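D-ribulose-5-phosphate 3-epimerase, putative (Plasmodium falciparum, PDB 1TQX) probably catalyses the interconversion of D-ribulose 5-phosphate and D-xylulose 5-phosphate, using one bound divalent metal ion per subunit. Local coordinates at residues A6-S11 against T202-A207; N175-G180 against A195-A200. All blocks are in the same frame, centred on the assembly; numbering follows the deposited sequence.

Interaction 1: A6-S11 against T202-A207. With SO4 (sulfate ion), chain C.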
loop_
_atom_site.group_PDB
_atom_site.type_symbol
_atom_site.label_atom_id
_atom_site.label_comp_id
_atom_site.label_asym_id
_atom_site.label_seq_id
_atom_site.Cartn_x
_atom_site.Cartn_y
_atom_site.Cartn_z
ATOM N N ALA A 6 -13.002 -2.156 5.495
ATOM C CA ALA A 6 -12.584 -0.797 5.162
ATOM C C ALA A 6 -11.302 -0.571 5.958
ATOM O O ALA A 6 -11.327 -0.597 7.184
ATOM C CB ALA A 6 -13.645 0.197 5.585
ATOM N N ILE A 7 -10.186 -0.351 5.271
ATOM C CA ILE A 7 -8.914 -0.170 5.969
ATOM C C ILE A 7 -8.205 1.140 5.654
ATOM O O ILE A 7 -8.018 1.489 4.490
ATOM C CB ILE A 7 -7.953 -1.335 5.636
ATOM C CG1 ILE A 7 -8.583 -2.658 6.078
ATOM C CG2 ILE A 7 -6.597 -1.113 6.308
ATOM C CD1 ILE A 7 -7.930 -3.883 5.479
ATOM N N ILE A 8 -7.805 1.859 6.699
ATOM C CA ILE A 8 -7.084 3.108 6.517
ATOM C C ILE A 8 -5.628 2.825 6.886
ATOM O O ILE A 8 -5.342 2.331 7.981
ATOM C CB ILE A 8 -7.642 4.225 7.425
ATOM C CG1 ILE A 8 -9.139 4.406 7.160
ATOM C CG2 ILE A 8 -6.901 5.530 7.161
ATOM C CD1 ILE A 8 -9.479 4.682 5.711
ATOM N N ALA A 9 -4.715 3.122 5.965
ATOM C CA ALA A 9 -3.294 2.878 6.195
ATOM C C ALA A 9 -2.453 4.136 5.982
ATOM O O ALA A 9 -2.002 4.410 4.872
ATOM C CB ALA A 9 -2.809 1.759 5.273
ATOM N N PRO A 10 -2.225 4.912 7.055
ATOM C CA PRO A 10 -1.432 6.145 6.978
ATOM C C PRO A 10 -0.021 5.847 6.467
ATOM O O PRO A 10 0.619 4.893 6.911
ATOM C CB PRO A 10 -1.422 6.643 8.425
ATOM C CG PRO A 10 -2.723 6.095 8.993
ATOM C CD PRO A 10 -2.738 4.698 8.421
ATOM N N SER A 11 0.458 6.662 5.533
ATOM C CA SER A 11 1.792 6.475 4.968
ATOM C C SER A 11 2.806 7.299 5.758
ATOM O O SER A 11 2.803 8.525 5.680
ATOM C CB SER A 11 1.799 6.904 3.497
ATOM O OG SER A 11 3.064 6.649 2.911
ATOM N N THR A 202 0.044 12.889 3.340
ATOM C CA THR A 202 -0.145 14.297 3.642
ATOM C C THR A 202 -1.479 14.637 4.306
ATOM O O THR A 202 -1.510 15.356 5.310
ATOM C CB THR A 202 -0.026 15.146 2.362
ATOM O OG1 THR A 202 1.221 14.863 1.713
ATOM C CG2 THR A 202 -0.088 16.626 2.700
ATOM N N SER A 203 -2.573 14.118 3.756
ATOM C CA SER A 203 -3.907 14.412 4.276
ATOM C C SER A 203 -4.150 13.990 5.720
ATOM O O SER A 203 -5.062 14.504 6.374
ATOM C CB SER A 203 -4.981 13.797 3.369
ATOM O OG SER A 203 -5.050 12.389 3.495
ATOM N N ILE A 204 -3.352 13.050 6.217
ATOM C CA ILE A 204 -3.503 12.602 7.594
ATOM C C ILE A 204 -2.454 13.242 8.506
ATOM O O ILE A 204 -2.795 13.836 9.530
ATOM C CB ILE A 204 -3.415 11.058 7.695
ATOM C CG1 ILE A 204 -4.675 10.434 7.082
ATOM C CG2 ILE A 204 -3.275 10.628 9.148
ATOM C CD1 ILE A 204 -4.677 8.906 7.064
ATOM N N PHE A 205 -1.179 13.146 8.128
ATOM C CA PHE A 205 -0.120 13.709 8.962
ATOM C C PHE A 205 -0.060 15.237 9.013
ATOM O O PHE A 205 0.600 15.799 9.887
ATOM C CB PHE A 205 1.242 13.132 8.554
ATOM C CG PHE A 205 1.425 11.695 8.963
ATOM C CD1 PHE A 205 1.264 10.664 8.045
ATOM C CD2 PHE A 205 1.695 11.371 10.297
ATOM C CE1 PHE A 205 1.363 9.320 8.448
ATOM C CE2 PHE A 205 1.793 10.035 10.708
ATOM C CZ PHE A 205 1.626 9.010 9.782
ATOM N N ASN A 206 -0.738 15.908 8.087
ATOM C CA ASN A 206 -0.759 17.369 8.095
ATOM C C ASN A 206 -2.172 17.862 8.385
ATOM O O ASN A 206 -2.474 19.042 8.228
ATOM C CB ASN A 206 -0.277 17.932 6.753
ATOM C CG ASN A 206 1.185 17.621 6.483
ATOM O OD1 ASN A 206 2.054 17.895 7.313
ATOM N ND2 ASN A 206 1.462 17.053 5.315
ATOM N N ALA A 207 -3.033 16.950 8.821
ATOM C CA ALA A 207 -4.415 17.291 9.127
ATOM C C ALA A 207 -4.537 18.096 10.412
ATOM O O ALA A 207 -3.693 18.001 11.310
ATOM C CB ALA A 207 -5.254 16.028 9.236
HETATM S S SO4 C . 0.323 11.349 -0.419
HETATM O O1 SO4 C . -0.138 10.248 0.447
HETATM O O2 SO4 C . 0.912 10.793 -1.651
HETATM O O3 SO4 C . -0.821 12.188 -0.791
HETATM O O4 SO4 C . 1.321 12.165 0.305
#
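Ile204 and Phe205 reach from the short helix 202-205 onto Ile8, Pro10 and Ser11, joining the first strand of this TIM barrel to the short helix that follows its last strand. The contact is made by the end methyl of an isoleucine and one corner of a phenyl ring; no hydrogen bond crosses it. Ile204 carries CG1 anti to its carbonyl carbon (chi1 -71°), and with chi2 extended its CD1 becomes the touching tip. That methyl lies 3.9 Å from Pro10 CG and 4.0 Å from Ile8 CG2, so one carbon meets two residues that point to the same side of the strand. Next to it, Phe205 turns one ring corner toward the end of the strand: CE1 is 3.9 Å from Pro10 CB and 3.2 Å from Ser11 O, both approaching the ring obliquely.

Further out, Met27 of helix 20-29 touches Pro10, Ile204 and Phe205 together, while Met217 of helix 210-223 lies against Ile8. The helix is closed by the bond from Asn206 N to Thr202 O, and Ser203 OG is tied to Leu182 O. Short helices after the last strand commonly present their N-terminus to phosphate in TIM barrels, and the sulfate here, probably from the crystallisation liquor, is consistent with such a site; Gly153 N also binds it. Thr202 offers it a weak, nearly straight bond from N to sulfate O4 (3.4 Å, 171°) and a shorter one from OG1 to the same O4, at 3.0 Å.

Interaction 2: N175-G180 against A195-A200. With ZN (zinc ion), chain D.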
loop_
_atom_site.group_PDB
_atom_site.type_symbol
_atom_site.label_atom_id
_atom_site.label_comp_id
_atom_site.label_asym_id
_atom_site.label_seq_id
_atom_site.Cartn_x
_atom_site.Cartn_y
_atom_site.Cartn_z
ATOM N N ASN A 175 -8.464 -7.415 -2.243
ATOM C CA ASN A 175 -8.251 -6.142 -1.559
ATOM C C ASN A 175 -7.677 -5.192 -2.610
ATOM O O ASN A 175 -6.700 -5.521 -3.288
ATOM C CB ASN A 175 -7.243 -6.295 -0.407
ATOM C CG ASN A 175 -7.836 -6.998 0.808
ATOM O OD1 ASN A 175 -8.721 -6.463 1.479
ATOM N ND2 ASN A 175 -7.345 -8.202 1.096
ATOM N N ILE A 176 -8.301 -4.028 -2.762
ATOM C CA ILE A 176 -7.831 -3.041 -3.728
ATOM C C ILE A 176 -7.392 -1.812 -2.948
ATOM O O ILE A 176 -8.179 -1.181 -2.242
ATOM C CB ILE A 176 -8.928 -2.678 -4.748
ATOM C CG1 ILE A 176 -9.324 -3.931 -5.543
ATOM C CG2 ILE A 176 -8.411 -1.606 -5.706
ATOM C CD1 ILE A 176 -10.544 -3.751 -6.438
ATOM N N GLN A 177 -6.111 -1.495 -3.080
ATOM C CA GLN A 177 -5.494 -0.389 -2.366
ATOM C C GLN A 177 -5.142 0.754 -3.322
ATOM O O GLN A 177 -4.696 0.519 -4.445
ATOM C CB GLN A 177 -4.236 -0.933 -1.664
ATOM C CG GLN A 177 -3.505 0.027 -0.753
ATOM C CD GLN A 177 -2.358 -0.654 -0.027
ATOM O OE1 GLN A 177 -1.567 -1.372 -0.641
ATOM N NE2 GLN A 177 -2.255 -0.428 1.281
ATOM N N VAL A 178 -5.372 1.990 -2.887
ATOM C CA VAL A 178 -5.055 3.157 -3.708
ATOM C C VAL A 178 -4.013 3.945 -2.943
ATOM O O VAL A 178 -4.065 4.029 -1.717
ATOM C CB VAL A 178 -6.305 4.024 -4.008
ATOM C CG1 VAL A 178 -7.188 3.291 -5.009
ATOM C CG2 VAL A 178 -7.078 4.314 -2.731
ATOM N N ASP A 179 -3.078 4.542 -3.670
ATOM C CA ASP A 179 -1.969 5.230 -3.027
ATOM C C ASP A 179 -1.472 6.402 -3.870
ATOM O O ASP A 179 -1.022 6.213 -4.998
ATOM C CB ASP A 179 -0.883 4.166 -2.824
ATOM C CG ASP A 179 0.381 4.686 -2.173
ATOM O OD1 ASP A 179 1.273 3.831 -1.967
ATOM O OD2 ASP A 179 0.499 5.894 -1.870
ATOM N N GLY A 180 -1.560 7.610 -3.315
ATOM C CA GLY A 180 -1.119 8.792 -4.038
ATOM C C GLY A 180 -2.184 9.871 -4.130
ATOM O O GLY A 180 -3.105 9.784 -4.943
ATOM N N ALA A 195 -12.303 0.527 -4.308
ATOM C CA ALA A 195 -11.176 0.487 -3.376
ATOM C C ALA A 195 -11.645 0.281 -1.940
ATOM O O ALA A 195 -12.650 0.860 -1.528
ATOM C CB ALA A 195 -10.363 1.784 -3.477
ATOM N N ASN A 196 -10.927 -0.544 -1.177
ATOM C CA ASN A 196 -11.295 -0.781 0.219
ATOM C C ASN A 196 -10.153 -0.500 1.201
ATOM O O ASN A 196 -10.356 -0.497 2.413
ATOM C CB ASN A 196 -11.826 -2.212 0.427
ATOM C CG ASN A 196 -10.781 -3.280 0.158
ATOM O OD1 ASN A 196 -10.344 -3.462 -0.975
ATOM N ND2 ASN A 196 -10.387 -4.003 1.204
ATOM N N ILE A 197 -8.954 -0.270 0.676
ATOM C CA ILE A 197 -7.805 0.046 1.514
ATOM C C ILE A 197 -7.279 1.394 1.040
ATOM O O ILE A 197 -6.966 1.571 -0.136
ATOM C CB ILE A 197 -6.701 -1.022 1.403
ATOM C CG1 ILE A 197 -7.280 -2.398 1.758
ATOM C CG2 ILE A 197 -5.554 -0.675 2.354
ATOM C CD1 ILE A 197 -6.260 -3.513 1.745
ATOM N N ILE A 198 -7.173 2.340 1.964
ATOM C CA ILE A 198 -6.743 3.687 1.618
ATOM C C ILE A 198 -5.407 4.101 2.208
ATOM O O ILE A 198 -5.257 4.171 3.428
ATOM C CB ILE A 198 -7.798 4.711 2.086
ATOM C CG1 ILE A 198 -9.185 4.295 1.579
ATOM C CG2 ILE A 198 -7.405 6.118 1.623
ATOM C CD1 ILE A 198 -9.310 4.209 0.069
ATOM N N VAL A 199 -4.439 4.386 1.346
ATOM C CA VAL A 199 -3.139 4.845 1.819
ATOM C C VAL A 199 -3.149 6.366 1.714
ATOM O O VAL A 199 -3.350 6.919 0.631
ATOM C CB VAL A 199 -1.985 4.288 0.954
ATOM C CG1 VAL A 199 -0.666 4.941 1.364
ATOM C CG2 VAL A 199 -1.900 2.778 1.120
ATOM N N ALA A 200 -2.935 7.046 2.833
ATOM C CA ALA A 200 -2.940 8.504 2.836
ATOM C C ALA A 200 -1.762 9.021 3.640
ATOM O O ALA A 200 -1.520 8.573 4.760
ATOM C CB ALA A 200 -4.253 9.023 3.434
HETATM ZN ZN ZN D . 3.132 3.103 -0.893
HETATM O O HOH W 1 -2.187 8.844 -0.793
#
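Three flat groups of strand 175-179 lie against strand 197-200: the carboxylate of Asp179 has Val199 CG1 over one face, 3.7 Å from its CG; the Gln177 amide takes Val199 CG2 over one face and Ile197 CG2 more obliquely from the opposite side; and the Asn175 amide has Ile197 CD1 toward one face. The strands are parallel neighbours in the barrel, joined by helix 184-193 as a beta-alpha-beta unit. Val199 CG2 comes 3.2 Å from Gln177 NE2, whose hydrogen bond goes to Asp68.

Asn175 and Asn196 meet edge to edge, their amides 27° apart. Asn196 ND2 donates to a lone pair of Asn175 OD1 at 3.0 Å, while Asn196 OD1 accepts from Ile176 N at 2.8 Å. Asn196 CG sits between its own backbone N and carbonyl carbon (chi1 64°), which turns the amide back to the neighbouring strand. Ile176 O accepts from both Asn196 N and Ile197 N, and the ladder continues from Val178 N to Ile197 O and Val199 N to Val178 O. On the face opposite Gln177 and Ile197, Val178 CG2 lies 3.6 Å from Ile198 CD1.

At the C-terminal end, Asp179 OD1 binds zinc at 2.3 Å, with His36, Asp38 and His70 completing the site. Where the strands part, a water bridges them, accepting from Gly180 N at 2.9 Å and donating to Val199 O at 2.7 Å.

Strand 197-200 lies between strands 7-10 and 175-179, and runs straight on into helix 202-205, so it belongs to interaction 2 and leads into interaction 1. Probable hydrogen bonds close the seam between the two: Ile198 N to Ile7 O and Ala9 N to Ile198 O, each 2.8 Å. Val199 CG1 also meets Ser11 CB at 3.8 Å, so the methyl that packs on the Asp179 carboxylate also touches Ser11, a predicted substrate-binding residue. Zinc and sulfate both sit at the C-terminal ends of the strands, where a TIM barrel gathers its functional groups. The nearest Ser11 side-chain atom is about 5 Å from the zinc, while the sulfate at Thr202 comes within about 4 Å of Gly180 (nearest atoms).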